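Local coordinates for protein CT398 (Chlamydia trachomatis, PDB 4ILO) that is of unknown function but, with its coiled-coil hairpin and C4-type zinc ribbon, may bind DNA or RNA, at residues Glu50-Glu55 with Ile129-Ser134. Sequence-based numbering, arbitrary orientation.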
# COMPACT_ATOMS: atom_id res chain seq x y z
N GLU A 50 6.56 -2.85 17.10
CA GLU A 50 7.01 -1.62 17.77
C GLU A 50 6.15 -1.30 18.98
O GLU A 50 6.67 -0.98 20.05
CB GLU A 50 6.99 -0.44 16.80
N GLU A 51 4.82 -1.35 18.83
CA GLU A 51 3.95 -1.07 19.96
C GLU A 51 4.20 -2.06 21.09
O GLU A 51 4.18 -1.69 22.27
CB GLU A 51 2.48 -1.07 19.55
CG GLU A 51 2.18 -0.06 18.42
CD GLU A 51 0.77 -0.18 17.84
OE1 GLU A 51 0.12 -1.23 18.04
OE2 GLU A 51 0.33 0.79 17.19
N LYS A 52 4.45 -3.33 20.74
CA LYS A 52 4.69 -4.34 21.75
C LYS A 52 6.03 -4.11 22.43
O LYS A 52 6.16 -4.25 23.66
CB LYS A 52 4.61 -5.75 21.16
CG LYS A 52 3.97 -6.72 22.09
CD LYS A 52 2.52 -6.33 22.14
CE LYS A 52 1.77 -7.10 23.12
NZ LYS A 52 0.38 -6.66 23.01
N GLU A 53 7.04 -3.73 21.66
CA GLU A 53 8.34 -3.43 22.27
C GLU A 53 8.24 -2.28 23.26
O GLU A 53 8.77 -2.36 24.38
CB GLU A 53 9.37 -3.18 21.17
CG GLU A 53 9.72 -4.47 20.44
CD GLU A 53 10.81 -4.30 19.36
OE1 GLU A 53 11.02 -3.16 18.90
OE2 GLU A 53 11.47 -5.30 18.99
N GLN A 54 7.51 -1.21 22.91
CA GLN A 54 7.42 -0.07 23.83
C GLN A 54 6.66 -0.45 25.10
O GLN A 54 6.96 0.06 26.18
CB GLN A 54 6.74 1.11 23.16
CG GLN A 54 7.50 1.59 21.91
CD GLN A 54 6.84 2.77 21.23
OE1 GLN A 54 5.89 3.35 21.78
NE2 GLN A 54 7.34 3.14 20.03
N GLU A 55 5.65 -1.29 24.95
CA GLU A 55 4.90 -1.79 26.09
C GLU A 55 5.79 -2.66 26.98
O GLU A 55 5.72 -2.56 28.21
CB GLU A 55 3.67 -2.53 25.56
CG GLU A 55 2.98 -3.49 26.47
CD GLU A 55 1.77 -4.14 25.78
OE1 GLU A 55 1.27 -3.57 24.75
OE2 GLU A 55 1.35 -5.20 26.28
N ILE A 129 6.96 -12.51 20.50
CA ILE A 129 7.72 -13.56 19.81
C ILE A 129 6.94 -14.01 18.60
O ILE A 129 7.48 -14.19 17.50
CB ILE A 129 7.95 -14.74 20.78
CG1 ILE A 129 9.02 -14.38 21.82
CG2 ILE A 129 8.35 -15.99 20.02
CD1 ILE A 129 9.10 -15.39 22.94
N SER A 130 5.64 -14.20 18.79
CA SER A 130 4.77 -14.61 17.71
C SER A 130 4.71 -13.55 16.61
O SER A 130 4.60 -13.89 15.41
CB SER A 130 3.39 -14.85 18.32
OG SER A 130 2.53 -15.40 17.37
N LEU A 131 4.74 -12.27 16.98
CA LEU A 131 4.68 -11.22 15.94
C LEU A 131 5.98 -11.14 15.14
O LEU A 131 5.96 -10.87 13.93
CB LEU A 131 4.35 -9.86 16.56
CG LEU A 131 2.95 -9.58 17.10
CD1 LEU A 131 2.97 -8.38 18.05
CD2 LEU A 131 1.95 -9.33 15.96
N LYS A 132 7.12 -11.33 15.79
CA LYS A 132 8.39 -11.38 15.07
C LYS A 132 8.43 -12.57 14.11
O LYS A 132 8.87 -12.45 12.95
CB LYS A 132 9.51 -11.46 16.10
CG LYS A 132 9.85 -10.12 16.74
CD LYS A 132 10.95 -10.25 17.81
CE LYS A 132 11.27 -8.91 18.52
NZ LYS A 132 12.19 -9.07 19.72
N GLU A 133 7.94 -13.74 14.56
CA GLU A 133 7.86 -14.90 13.68
C GLU A 133 7.02 -14.59 12.47
O GLU A 133 7.36 -14.97 11.35
CB GLU A 133 7.24 -16.08 14.43
CG GLU A 133 7.36 -17.44 13.71
CD GLU A 133 7.40 -18.63 14.69
OE1 GLU A 133 8.23 -19.56 14.49
OE2 GLU A 133 6.62 -18.63 15.69
N SER A 134 5.88 -13.94 12.68
CA SER A 134 4.95 -13.64 11.60
C SER A 134 5.56 -12.62 10.63
O SER A 134 5.41 -12.75 9.40
CB SER A 134 3.62 -13.17 12.18
OG SER A 134 2.89 -12.43 11.26
O HOH W 1 12.42 -6.72 20.96
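Glu53 and Lys132 meet across the gap between the two long helices of the coiled-coil hairpin, 2-86 and 90-171. Their charges form a long salt bridge, with Glu53 OE2 3.9 Å from Lys132 NZ. The nearest approach is to carbon: Glu53 OE2 lies 3.6 Å from Lys132 CE. A water completes the link. It donates to Glu53 OE2 at 2.6 Å and accepts from Lys132 NZ at 2.7 Å. Both side chains have CG anti to the carbonyl carbon (chi1 -71° in Glu53, -78° in Lys132) and run on extended. This lets the two charged ends reach each other, and the chains cross at about a right angle.

The apolar part is thin. Leu131 directs its CD1 at the CB of Lys52, 4.4 Å away, and their CA atoms are the closest pair between the segments, 9.0 Å apart. Leu131 also packs on Lys48 and Val49 of the first helix, while Lys52 rests on Leu127 and Leu128 of the second.

The end of Lys52, from CE on, leads away from Leu131. Lys52 NZ makes a long salt bridge to Glu55 OE1 on its own helix, at 3.7 Å. Glu55 OE2 accepts a hydrogen bond from Ser124 OG, a further polar tie between the two helices.

No direct hydrogen bond joins the two segments. This surface contact consists of a long, water-bridged ion pair beside sparse aliphatic packing.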